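Local coordinates for protein probable cobalt-precorrin-6B C(15)-methyltransferase (decarboxylating) (Methanothermobacter thermautotrophicus, PDB 1L3I) that probably methylates C-15 of cobalt-precorrin-6B with S-adenosyl-L-methionine and decarboxylates C-12, giving cobalt-precorrin-7 on the anaerobic route to adenosylcobalamin, at residues M19-L24 / V179-T184; E115-I120 / G128-T133; V47-A52 / Q76-G81; E142-L147 / V154-L159. All coordinates share one frame; numbering follows the deposited sequence.

Interaction 1 (M19-L24 / V179-T184); sequences MEVRCL and VALIYT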
loop_
_atom_site.group_PDB
_atom_site.type_symbol
_atom_site.label_atom_id
_atom_site.label_comp_id
_atom_site.label_asym_id
_atom_site.label_seq_id
_atom_site.Cartn_x
_atom_site.Cartn_y
_atom_site.Cartn_z
HETATM N N MSE A 19 -5.570 -8.074 13.004
HETATM C CA MSE A 19 -5.213 -9.496 13.012
HETATM C C MSE A 19 -3.968 -9.813 12.190
HETATM O O MSE A 19 -3.081 -10.490 12.674
HETATM C CB MSE A 19 -6.390 -10.358 12.529
HETATM C CG MSE A 19 -6.175 -11.873 12.624
HETATM SE SE MSE A 19 -5.299 -12.661 11.053
HETATM C CE MSE A 19 -3.751 -13.377 11.755
ATOM N N GLU A 20 -3.884 -9.273 10.979
ATOM C CA GLU A 20 -2.740 -9.547 10.116
ATOM C C GLU A 20 -1.459 -9.015 10.737
ATOM O O GLU A 20 -0.400 -9.587 10.540
ATOM C CB GLU A 20 -2.956 -8.960 8.712
ATOM C CG GLU A 20 -4.218 -9.448 7.981
ATOM C CD GLU A 20 -5.513 -8.713 8.380
ATOM O OE1 GLU A 20 -5.487 -7.742 9.167
ATOM O OE2 GLU A 20 -6.569 -9.098 7.870
ATOM N N VAL A 21 -1.560 -7.951 11.530
ATOM C CA VAL A 21 -0.401 -7.380 12.188
ATOM C C VAL A 21 -0.060 -8.246 13.393
ATOM O O VAL A 21 1.102 -8.578 13.619
ATOM C CB VAL A 21 -0.634 -5.921 12.598
ATOM C CG1 VAL A 21 0.508 -5.411 13.474
ATOM C CG2 VAL A 21 -0.758 -5.060 11.351
ATOM N N ARG A 22 -1.075 -8.659 14.141
ATOM C CA ARG A 22 -0.858 -9.522 15.308
ATOM C C ARG A 22 -0.239 -10.857 14.857
ATOM O O ARG A 22 0.610 -11.431 15.540
ATOM C CB ARG A 22 -2.170 -9.763 16.050
ATOM C CG ARG A 22 -2.714 -8.525 16.712
ATOM C CD ARG A 22 -3.910 -8.823 17.588
ATOM N NE ARG A 22 -5.090 -9.185 16.813
ATOM C CZ ARG A 22 -5.702 -10.366 16.881
ATOM N NH1 ARG A 22 -5.259 -11.324 17.681
ATOM N NH2 ARG A 22 -6.754 -10.611 16.114
ATOM N N CYS A 23 -0.625 -11.307 13.670
ATOM C CA CYS A 23 -0.110 -12.541 13.101
ATOM C C CYS A 23 1.392 -12.400 12.890
ATOM O O CYS A 23 2.171 -13.250 13.329
ATOM C CB CYS A 23 -0.810 -12.806 11.771
ATOM S SG CYS A 23 -0.317 -14.290 10.874
ATOM N N LEU A 24 1.800 -11.290 12.280
ATOM C CA LEU A 24 3.211 -11.029 12.010
ATOM C C LEU A 24 3.984 -10.814 13.305
ATOM O O LEU A 24 5.125 -11.265 13.422
ATOM C CB LEU A 24 3.382 -9.846 11.044
ATOM C CG LEU A 24 4.795 -9.517 10.558
ATOM C CD1 LEU A 24 5.502 -10.739 10.001
ATOM C CD2 LEU A 24 4.722 -8.442 9.520
ATOM N N VAL A 179 0.689 0.152 9.543
ATOM C CA VAL A 179 1.309 -0.088 10.824
ATOM C C VAL A 179 2.708 -0.626 10.545
ATOM O O VAL A 179 2.897 -1.459 9.643
ATOM C CB VAL A 179 0.520 -1.142 11.644
ATOM C CG1 VAL A 179 1.251 -1.441 12.969
ATOM C CG2 VAL A 179 -0.889 -0.638 11.913
ATOM N N ALA A 180 3.698 -0.108 11.259
ATOM C CA ALA A 180 5.065 -0.582 11.090
ATOM C C ALA A 180 5.489 -1.395 12.324
ATOM O O ALA A 180 5.037 -1.142 13.450
ATOM C CB ALA A 180 6.019 0.600 10.887
ATOM N N LEU A 181 6.301 -2.418 12.092
ATOM C CA LEU A 181 6.809 -3.244 13.172
ATOM C C LEU A 181 8.322 -3.086 13.162
ATOM O O LEU A 181 8.973 -3.386 12.152
ATOM C CB LEU A 181 6.447 -4.724 12.992
ATOM C CG LEU A 181 4.964 -5.099 13.023
ATOM C CD1 LEU A 181 4.836 -6.594 12.843
ATOM C CD2 LEU A 181 4.319 -4.659 14.324
ATOM N N ILE A 182 8.855 -2.479 14.225
ATOM C CA ILE A 182 10.290 -2.280 14.374
ATOM C C ILE A 182 10.742 -3.402 15.321
ATOM O O ILE A 182 10.289 -3.476 16.467
ATOM C CB ILE A 182 10.618 -0.870 14.946
ATOM C CG1 ILE A 182 10.177 0.213 13.966
ATOM C CG2 ILE A 182 12.113 -0.735 15.223
ATOM C CD1 ILE A 182 8.725 0.548 14.025
ATOM N N TYR A 183 11.609 -4.290 14.846
ATOM C CA TYR A 183 12.042 -5.411 15.666
ATOM C C TYR A 183 13.552 -5.632 15.678
ATOM O O TYR A 183 14.254 -5.290 14.719
ATOM C CB TYR A 183 11.292 -6.682 15.251
ATOM C CG TYR A 183 11.479 -7.063 13.798
ATOM C CD1 TYR A 183 12.404 -8.047 13.444
ATOM C CD2 TYR A 183 10.818 -6.377 12.777
ATOM C CE1 TYR A 183 12.658 -8.351 12.113
ATOM C CE2 TYR A 183 11.071 -6.673 11.444
ATOM C CZ TYR A 183 12.004 -7.645 11.123
ATOM O OH TYR A 183 12.305 -7.911 9.806
ATOM N N THR A 184 14.028 -6.231 16.772
ATOM C CA THR A 184 15.452 -6.492 17.001
ATOM C C THR A 184 16.033 -7.809 16.474
ATOM O O THR A 184 15.298 -8.709 16.034
ATOM C CB THR A 184 15.811 -6.347 18.510
ATOM O OG1 THR A 184 15.067 -7.298 19.280
ATOM C CG2 THR A 184 15.476 -4.944 19.018
#
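Leu181 reaches from its strand between Val21 and Leu24, one methyl for each. Its CD1 presses on the branch point of Leu24, 3.7 Å from CG, and lies almost as near Leu24 CD2, while its CD2 stands 4.0 Å from Val21 CG1. That same CG1 also touches Val179 CG1 at 4.1 Å, and Val21 CG2 leans on Val179 CB, so Val21 spans two strand residues that face the helix. The contact is wholly apolar. With Leu181 CG anti to the carbonyl carbon (chi1 -64°) and CD1 running on in an extended chain (chi2 -179°), the fork is pushed out far enough to meet the helix. Segment 19-24 runs nearly parallel to strand 179-183, at 10° and an axis separation of 10.1 Å. The helical turn, with Cys23 N bonded to Met19 O and Leu24 N to Glu20 O, sets Val21 and Leu24, three residues apart, on one face. Thr17, which binds S-adenosyl-L-methionine, packs close to Val21. Behind the helix, Cys23 forms a disulfide with Cys27 of the second subunit. Helix 19-29 thus lies between that subunit and strand 170-183, which is itself paired with strands 128-134 and 155-167 in the sheet.

Interaction 2 (E115-I120 / G128-T133); sequences EILRII and GRIIVT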
loop_
_atom_site.group_PDB
_atom_site.type_symbol
_atom_site.label_atom_id
_atom_site.label_comp_id
_atom_site.label_asym_id
_atom_site.label_seq_id
_atom_site.Cartn_x
_atom_site.Cartn_y
_atom_site.Cartn_z
ATOM N N GLU A 115 12.738 5.519 27.221
ATOM C CA GLU A 115 12.896 5.016 28.587
ATOM C C GLU A 115 12.488 3.548 28.671
ATOM O O GLU A 115 13.204 2.727 29.250
ATOM C CB GLU A 115 12.025 5.848 29.529
ATOM C CG GLU A 115 12.161 5.523 30.992
ATOM C CD GLU A 115 11.269 6.394 31.871
ATOM O OE1 GLU A 115 10.559 7.282 31.332
ATOM O OE2 GLU A 115 11.283 6.188 33.111
ATOM N N ILE A 116 11.309 3.251 28.113
ATOM C CA ILE A 116 10.713 1.921 28.070
ATOM C C ILE A 116 11.673 0.952 27.404
ATOM O O ILE A 116 11.896 -0.143 27.914
ATOM C CB ILE A 116 9.381 1.952 27.270
ATOM C CG1 ILE A 116 8.311 2.697 28.061
ATOM C CG2 ILE A 116 8.894 0.542 26.924
ATOM C CD1 ILE A 116 7.040 2.920 27.261
ATOM N N LEU A 117 12.264 1.364 26.285
ATOM C CA LEU A 117 13.205 0.498 25.575
ATOM C C LEU A 117 14.498 0.244 26.356
ATOM O O LEU A 117 14.901 -0.908 26.514
ATOM C CB LEU A 117 13.514 1.044 24.177
ATOM C CG LEU A 117 12.422 0.914 23.120
ATOM C CD1 LEU A 117 12.970 1.499 21.840
ATOM C CD2 LEU A 117 11.987 -0.539 22.928
ATOM N N ARG A 118 15.119 1.305 26.879
ATOM C CA ARG A 118 16.349 1.180 27.664
ATOM C C ARG A 118 16.145 0.168 28.777
ATOM O O ARG A 118 17.012 -0.657 29.015
ATOM C CB ARG A 118 16.735 2.505 28.302
ATOM C CG ARG A 118 17.462 3.476 27.401
ATOM C CD ARG A 118 17.846 4.683 28.219
ATOM N NE ARG A 118 18.376 5.779 27.434
ATOM C CZ ARG A 118 17.946 7.034 27.526
ATOM N NH1 ARG A 118 16.959 7.352 28.367
ATOM N NH2 ARG A 118 18.534 8.002 26.815
ATOM N N ILE A 119 15.008 0.266 29.466
ATOM C CA ILE A 119 14.655 -0.662 30.547
ATOM C C ILE A 119 14.475 -2.073 29.995
ATOM O O ILE A 119 14.968 -3.027 30.583
ATOM C CB ILE A 119 13.348 -0.228 31.296
ATOM C CG1 ILE A 119 13.546 1.126 31.991
ATOM C CG2 ILE A 119 12.891 -1.305 32.274
ATOM C CD1 ILE A 119 12.264 1.739 32.539
ATOM N N ILE A 120 13.742 -2.219 28.890
ATOM C CA ILE A 120 13.542 -3.551 28.310
ATOM C C ILE A 120 14.909 -4.160 27.985
ATOM O O ILE A 120 15.112 -5.348 28.164
ATOM C CB ILE A 120 12.641 -3.540 27.023
ATOM C CG1 ILE A 120 11.171 -3.285 27.387
ATOM C CG2 ILE A 120 12.759 -4.875 26.284
ATOM C CD1 ILE A 120 10.242 -3.161 26.194
ATOM N N GLY A 128 16.554 -12.880 23.360
ATOM C CA GLY A 128 15.255 -12.237 23.488
ATOM C C GLY A 128 14.909 -11.380 22.274
ATOM O O GLY A 128 15.787 -10.915 21.553
ATOM N N ARG A 129 13.615 -11.157 22.066
ATOM C CA ARG A 129 13.132 -10.377 20.940
ATOM C C ARG A 129 12.318 -9.183 21.403
ATOM O O ARG A 129 11.527 -9.289 22.332
ATOM C CB ARG A 129 12.247 -11.258 20.052
ATOM C CG ARG A 129 12.961 -12.388 19.302
ATOM C CD ARG A 129 12.348 -13.747 19.618
ATOM N NE ARG A 129 12.949 -14.333 20.808
ATOM C CZ ARG A 129 12.365 -15.222 21.612
ATOM N NH1 ARG A 129 11.130 -15.658 21.381
ATOM N NH2 ARG A 129 13.028 -15.688 22.655
ATOM N N ILE A 130 12.525 -8.043 20.748
ATOM C CA ILE A 130 11.776 -6.826 21.044
ATOM C C ILE A 130 11.051 -6.441 19.752
ATOM O O ILE A 130 11.632 -6.487 18.669
ATOM C CB ILE A 130 12.690 -5.649 21.453
ATOM C CG1 ILE A 130 13.566 -6.032 22.658
ATOM C CG2 ILE A 130 11.848 -4.405 21.747
ATOM C CD1 ILE A 130 14.533 -4.937 23.052
ATOM N N ILE A 131 9.768 -6.101 19.862
ATOM C CA ILE A 131 8.957 -5.702 18.710
ATOM C C ILE A 131 8.127 -4.490 19.108
ATOM O O ILE A 131 7.401 -4.521 20.089
ATOM C CB ILE A 131 8.014 -6.854 18.244
ATOM C CG1 ILE A 131 8.835 -8.074 17.823
ATOM C CG2 ILE A 131 7.136 -6.388 17.072
ATOM C CD1 ILE A 131 8.225 -9.361 18.231
ATOM N N VAL A 132 8.306 -3.396 18.395
ATOM C CA VAL A 132 7.580 -2.180 18.680
ATOM C C VAL A 132 6.594 -1.973 17.544
ATOM O O VAL A 132 6.970 -2.041 16.380
ATOM C CB VAL A 132 8.533 -0.941 18.749
ATOM C CG1 VAL A 132 7.728 0.320 19.073
ATOM C CG2 VAL A 132 9.647 -1.157 19.789
ATOM N N THR A 133 5.331 -1.766 17.893
ATOM C CA THR A 133 4.267 -1.533 16.927
ATOM C C THR A 133 4.126 -0.029 16.812
ATOM O O THR A 133 3.754 0.630 17.785
ATOM C CB THR A 133 2.941 -2.103 17.447
ATOM O OG1 THR A 133 3.152 -3.450 17.880
ATOM C CG2 THR A 133 1.902 -2.101 16.348
#
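Leu117 meets strand 128-133 through a single methyl. Its CB leaves the helix at a slant to the strand rather than straight at it, and CG, anti to the carbonyl carbon (chi1 -73°), turns the fork inward. CD2 then settles between two strand residues, 4.0 Å from Ile130 CG2 and 4.0 Å from Val132 CG2. The other methyl, CD1, goes to helix 137-149, where it packs on Cys146 CB and Leu147 CG. One turn on, Ile120 approaches Ile130 differently: the two side chains lie alongside one another, pointing opposite ways, so that Ile120 CG2 sits beside the end of Ile130, 3.7 Å from CD1 and 3.9 Å from CG1. Ile130 therefore takes a helix residue on each of its branches, Leu117 at CG2 and Ile120 along CG1 and CD1. All four residues are buried, and the join is purely hydrocarbon. Ile120 also rests on Ile101, Ala104 and Val106 of the adjacent strand 101-106, which extends the same apolar layer. The helix segment runs against the strand at 170°, with 10.9 Å between the axes. Helix 113-122 connects strand 101-106 to its parallel neighbour 128-134, with only the short strand 124-125 between helix and second strand; it is the return limb of a beta-alpha-beta crossover, the repeating unit of the Rossmann-like fold of S-adenosyl-L-methionine-dependent methyltransferases.

Interaction 3 (V47-A52 / Q76-G81); sequences VTLELA and QRHGLG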
loop_
_atom_site.group_PDB
_atom_site.type_symbol
_atom_site.label_atom_id
_atom_site.label_comp_id
_atom_site.label_asym_id
_atom_site.label_seq_id
_atom_site.Cartn_x
_atom_site.Cartn_y
_atom_site.Cartn_z
ATOM N N VAL A 47 -2.670 -8.414 21.553
ATOM C CA VAL A 47 -1.368 -9.077 21.611
ATOM C C VAL A 47 -1.270 -9.984 22.835
ATOM O O VAL A 47 -0.752 -11.090 22.749
ATOM C CB VAL A 47 -0.226 -8.033 21.579
ATOM C CG1 VAL A 47 1.113 -8.695 21.729
ATOM C CG2 VAL A 47 -0.286 -7.245 20.266
ATOM N N THR A 48 -1.816 -9.514 23.953
ATOM C CA THR A 48 -1.809 -10.276 25.200
ATOM C C THR A 48 -2.489 -11.658 25.091
ATOM O O THR A 48 -1.950 -12.668 25.570
ATOM C CB THR A 48 -2.437 -9.465 26.349
ATOM O OG1 THR A 48 -1.566 -8.372 26.668
ATOM C CG2 THR A 48 -2.648 -10.328 27.586
ATOM N N LEU A 49 -3.658 -11.707 24.449
ATOM C CA LEU A 49 -4.379 -12.964 24.284
ATOM C C LEU A 49 -3.584 -13.987 23.479
ATOM O O LEU A 49 -3.516 -15.157 23.861
ATOM C CB LEU A 49 -5.749 -12.730 23.653
ATOM C CG LEU A 49 -6.883 -12.613 24.672
ATOM C CD1 LEU A 49 -6.880 -11.254 25.358
ATOM C CD2 LEU A 49 -8.187 -12.837 23.985
ATOM N N GLU A 50 -2.959 -13.540 22.392
ATOM C CA GLU A 50 -2.155 -14.421 21.542
ATOM C C GLU A 50 -0.935 -14.959 22.280
ATOM O O GLU A 50 -0.602 -16.139 22.160
ATOM C CB GLU A 50 -1.717 -13.697 20.268
ATOM C CG GLU A 50 -2.869 -13.129 19.442
ATOM C CD GLU A 50 -3.884 -14.185 19.004
ATOM O OE1 GLU A 50 -3.552 -15.383 18.961
ATOM O OE2 GLU A 50 -5.024 -13.805 18.681
ATOM N N LEU A 51 -0.270 -14.084 23.032
ATOM C CA LEU A 51 0.900 -14.483 23.817
ATOM C C LEU A 51 0.480 -15.415 24.950
ATOM O O LEU A 51 1.185 -16.389 25.249
ATOM C CB LEU A 51 1.594 -13.262 24.410
ATOM C CG LEU A 51 2.408 -12.394 23.458
ATOM C CD1 LEU A 51 2.864 -11.158 24.211
ATOM C CD2 LEU A 51 3.592 -13.196 22.912
ATOM N N ALA A 52 -0.671 -15.126 25.560
ATOM C CA ALA A 52 -1.201 -15.926 26.662
ATOM C C ALA A 52 -1.253 -17.423 26.339
ATOM O O ALA A 52 -0.810 -18.263 27.134
ATOM C CB ALA A 52 -2.591 -15.424 27.056
ATOM N N GLN A 76 -10.742 -13.603 29.886
ATOM C CA GLN A 76 -11.734 -14.496 30.463
ATOM C C GLN A 76 -12.669 -15.134 29.457
ATOM O O GLN A 76 -12.920 -16.331 29.534
ATOM C CB GLN A 76 -12.561 -13.789 31.512
ATOM C CG GLN A 76 -13.568 -14.722 32.131
ATOM C CD GLN A 76 -14.671 -13.975 32.794
ATOM O OE1 GLN A 76 -14.751 -13.936 34.027
ATOM N NE2 GLN A 76 -15.523 -13.332 31.987
ATOM N N ARG A 77 -13.218 -14.340 28.545
ATOM C CA ARG A 77 -14.132 -14.866 27.525
ATOM C C ARG A 77 -13.514 -15.930 26.595
ATOM O O ARG A 77 -14.227 -16.705 25.961
ATOM C CB ARG A 77 -14.704 -13.712 26.704
ATOM C CG ARG A 77 -15.692 -12.848 27.482
ATOM C CD ARG A 77 -16.042 -11.565 26.727
ATOM N NE ARG A 77 -15.760 -11.656 25.308
ATOM C CZ ARG A 77 -16.681 -11.760 24.354
ATOM N NH1 ARG A 77 -17.971 -11.786 24.672
ATOM N NH2 ARG A 77 -16.309 -11.831 23.070
ATOM N N HIS A 78 -12.193 -15.944 26.479
ATOM C CA HIS A 78 -11.554 -16.949 25.637
ATOM C C HIS A 78 -10.939 -18.089 26.458
ATOM O O HIS A 78 -10.202 -18.921 25.919
ATOM C CB HIS A 78 -10.505 -16.312 24.711
ATOM C CG HIS A 78 -11.100 -15.489 23.622
ATOM N ND1 HIS A 78 -11.567 -16.026 22.448
ATOM C CD2 HIS A 78 -11.360 -14.152 23.554
ATOM C CE1 HIS A 78 -12.099 -15.068 21.700
ATOM N NE2 HIS A 78 -11.982 -13.926 22.352
ATOM N N GLY A 79 -11.246 -18.109 27.757
ATOM C CA GLY A 79 -10.752 -19.144 28.662
ATOM C C GLY A 79 -9.265 -19.055 28.931
ATOM O O GLY A 79 -8.599 -20.065 29.171
ATOM N N LEU A 80 -8.741 -17.837 28.881
ATOM C CA LEU A 80 -7.333 -17.608 29.111
ATOM C C LEU A 80 -7.156 -16.682 30.314
ATOM O O LEU A 80 -8.135 -16.308 30.975
ATOM C CB LEU A 80 -6.700 -16.974 27.868
ATOM C CG LEU A 80 -6.892 -17.659 26.513
ATOM C CD1 LEU A 80 -6.329 -16.770 25.429
ATOM C CD2 LEU A 80 -6.243 -19.031 26.485
ATOM N N GLY A 81 -5.908 -16.354 30.628
ATOM C CA GLY A 81 -5.646 -15.444 31.724
ATOM C C GLY A 81 -4.974 -15.967 32.966
ATOM O O GLY A 81 -4.398 -15.171 33.713
#
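Leu49 and Ala52 of helix 46-52 pack on His78 and Leu80, just past the end of helix 65-77, in the Rossmann-like methyltransferase fold. Val47 touches the bound S-adenosyl-L-homocysteine, near the start of the helix that follows the glycine-rich loop Gly41 to Gly45. Thr48 turns to the strands instead, its OG1 hydrogen-bonded to Asp39 OD2. Leu49 gives the larger share of this side of the contact. Its CD2 comes obliquely onto the His78 ring, 3.5 Å from CD2 and 4.0 Å from CG, and the two side chains cross at about a right angle. NE2, next to that CD2 in the ring, is hydrogen-bonded to Glu6 O, which restrains the imidazole and ties it to the N-terminal loop. Glu50 takes no part and forms a salt bridge through OE2 with Arg22 of helix 19-29. Leu51 lies against Met26 of that helix and Val58 of strand 57-62. Ala52 then closes the segment, with CB 4.3 Å from Leu80 CD1. That methyl is shared with the turn before, lying 4.3 Å from Leu49 CG. A Schellman motif places Leu80: Gly79, at positive phi (70°), is its C-prime residue, with Gly79 N bonded to Gln76 O and Leu80 N to Leu75 O, and the chain then folds back toward helix 46-52. Leu80 CD1 consequently ends up against the backbone of that helix as well, 3.6 Å from Leu49 O.

Interaction 4 (E142-L147 / V154-L159); sequences EAMECL and VNITEL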
loop_
_atom_site.group_PDB
_atom_site.type_symbol
_atom_site.label_atom_id
_atom_site.label_comp_id
_atom_site.label_asym_id
_atom_site.label_seq_id
_atom_site.Cartn_x
_atom_site.Cartn_y
_atom_site.Cartn_z
ATOM N N GLU A 142 11.985 7.033 16.021
ATOM C CA GLU A 142 12.451 6.890 17.399
ATOM C C GLU A 142 12.845 5.461 17.776
ATOM O O GLU A 142 13.929 5.255 18.308
ATOM C CB GLU A 142 11.392 7.438 18.374
ATOM C CG GLU A 142 11.935 7.741 19.758
ATOM C CD GLU A 142 13.103 8.737 19.710
ATOM O OE1 GLU A 142 13.118 9.625 18.814
ATOM O OE2 GLU A 142 14.010 8.624 20.572
ATOM N N ALA A 143 11.989 4.487 17.454
ATOM C CA ALA A 143 12.241 3.079 17.758
ATOM C C ALA A 143 13.557 2.628 17.124
ATOM O O ALA A 143 14.372 1.966 17.760
ATOM C CB ALA A 143 11.059 2.205 17.253
HETATM N N MSE A 144 13.769 3.034 15.880
HETATM C CA MSE A 144 14.971 2.691 15.135
HETATM C C MSE A 144 16.230 3.272 15.778
HETATM O O MSE A 144 17.128 2.522 16.144
HETATM C CB MSE A 144 14.842 3.203 13.713
HETATM C CG MSE A 144 13.703 2.568 12.956
HETATM SE SE MSE A 144 14.331 1.114 11.927
HETATM C CE MSE A 144 14.789 2.164 10.376
ATOM N N GLU A 145 16.279 4.596 15.916
ATOM C CA GLU A 145 17.430 5.269 16.522
ATOM C C GLU A 145 17.720 4.669 17.901
ATOM O O GLU A 145 18.814 4.178 18.153
ATOM C CB GLU A 145 17.194 6.797 16.630
ATOM C CG GLU A 145 18.409 7.593 17.204
ATOM C CD GLU A 145 18.302 9.122 17.051
ATOM O OE1 GLU A 145 17.374 9.733 17.645
ATOM O OE2 GLU A 145 19.169 9.716 16.354
ATOM N N CYS A 146 16.716 4.647 18.766
ATOM C CA CYS A 146 16.890 4.103 20.101
ATOM C C CYS A 146 17.430 2.692 20.117
ATOM O O CYS A 146 18.415 2.427 20.790
ATOM C CB CYS A 146 15.586 4.156 20.872
ATOM S SG CYS A 146 15.217 5.824 21.420
ATOM N N LEU A 147 16.813 1.796 19.354
ATOM C CA LEU A 147 17.272 0.425 19.335
ATOM C C LEU A 147 18.675 0.281 18.767
ATOM O O LEU A 147 19.426 -0.580 19.216
ATOM C CB LEU A 147 16.282 -0.473 18.610
ATOM C CG LEU A 147 15.043 -0.845 19.428
ATOM C CD1 LEU A 147 14.009 -1.486 18.538
ATOM C CD2 LEU A 147 15.434 -1.777 20.560
ATOM N N VAL A 154 18.555 -3.619 14.169
ATOM C CA VAL A 154 17.166 -3.201 13.961
ATOM C C VAL A 154 16.586 -3.402 12.570
ATOM O O VAL A 154 17.270 -3.200 11.566
ATOM C CB VAL A 154 17.003 -1.726 14.279
ATOM C CG1 VAL A 154 15.547 -1.359 14.291
ATOM C CG2 VAL A 154 17.651 -1.407 15.599
ATOM N N ASN A 155 15.303 -3.752 12.518
ATOM C CA ASN A 155 14.597 -3.948 11.254
ATOM C C ASN A 155 13.233 -3.279 11.303
ATOM O O ASN A 155 12.687 -3.092 12.390
ATOM C CB ASN A 155 14.395 -5.429 10.969
ATOM C CG ASN A 155 15.683 -6.129 10.656
ATOM O OD1 ASN A 155 16.148 -6.111 9.511
ATOM N ND2 ASN A 155 16.302 -6.726 11.679
ATOM N N ILE A 156 12.693 -2.895 10.140
ATOM C CA ILE A 156 11.368 -2.266 10.083
ATOM C C ILE A 156 10.551 -2.836 8.933
ATOM O O ILE A 156 11.062 -2.979 7.824
ATOM C CB ILE A 156 11.432 -0.689 9.954
ATOM C CG1 ILE A 156 10.010 -0.102 9.930
ATOM C CG2 ILE A 156 12.197 -0.281 8.700
ATOM C CD1 ILE A 156 9.922 1.382 10.050
ATOM N N THR A 157 9.311 -3.215 9.206
ATOM C CA THR A 157 8.405 -3.713 8.181
ATOM C C THR A 157 7.116 -2.923 8.261
ATOM O O THR A 157 6.546 -2.774 9.340
ATOM C CB THR A 157 8.079 -5.176 8.379
ATOM O OG1 THR A 157 9.273 -5.932 8.237
ATOM C CG2 THR A 157 7.065 -5.653 7.369
ATOM N N GLU A 158 6.672 -2.379 7.132
ATOM C CA GLU A 158 5.439 -1.611 7.095
ATOM C C GLU A 158 4.370 -2.380 6.335
ATOM O O GLU A 158 4.565 -2.732 5.169
ATOM C CB GLU A 158 5.664 -0.277 6.422
ATOM C CG GLU A 158 4.446 0.605 6.518
ATOM C CD GLU A 158 4.728 1.931 7.172
ATOM O OE1 GLU A 158 5.859 2.156 7.664
ATOM O OE2 GLU A 158 3.800 2.761 7.177
ATOM N N LEU A 159 3.247 -2.623 6.996
ATOM C CA LEU A 159 2.155 -3.338 6.358
ATOM C C LEU A 159 0.987 -2.462 5.964
ATOM O O LEU A 159 0.475 -1.694 6.783
ATOM C CB LEU A 159 1.597 -4.432 7.269
ATOM C CG LEU A 159 2.406 -5.653 7.678
ATOM C CD1 LEU A 159 1.437 -6.688 8.253
ATOM C CD2 LEU A 159 3.128 -6.235 6.474
#
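Two bends in the selenomethionine chain at Met144, chi2 -96° and chi3 -88°, curl its end over toward Val154 and Ile156. Ile156 presents CG2 in the crowded position between its backbone N and carbonyl carbon, and that methyl meets Met144 CE at 3.9 Å. The selenium sits between the two strand residues: Met144 SE is 3.6 Å from Val154 CG1 and 3.9 Å from Ile156 CB. While CG1 of Val154 serves Met144, its CG2 wedges against Leu147, only 3.4 Å from CB, a tight carbon-carbon contact. Helix 137-149 and strand 155-167 are successive elements, and the contact packs the helix against the strand that ends the Rossmann-like sheet within this chain, on this flank. An alanine in place of Val154 removes both methyls, which would probably leave the selenium and Leu147 CB without their shared neighbour and open a gap between helix and strand. The sheet does not stop here: Thr157, Glu158 and Leu159 pair with an antiparallel strand of the second subunit, which also packs Thr171 on Met144 and Met173 on Ile156. Leu137 of the third subunit touches both Met144 and Ile156.

Overall arrangement
Three of the four contacts meet on one sheet. Strands 128-134, 170-183 and 155-167 lie side by side, bringing in interactions 2, 1 and 4 in that order, with centres 11 to 14 Å apart. Backbone bonds join them, Ile182 O to Val132 N and Leu181 N to Thr157 O, and side chains pack between 2 and 4. Interaction 3 lies opposite interactions 2 and 4 across the chain's centre, about 27 Å from interaction 4 between centres; a salt bridge joins it to interaction 1. Along the chain, interactions 3, 2 and 4 follow in series inside the loop closed by interaction 1. Interactions 1 and 4 also reach the second subunit, linking the cofactor-binding fold to the tetramer.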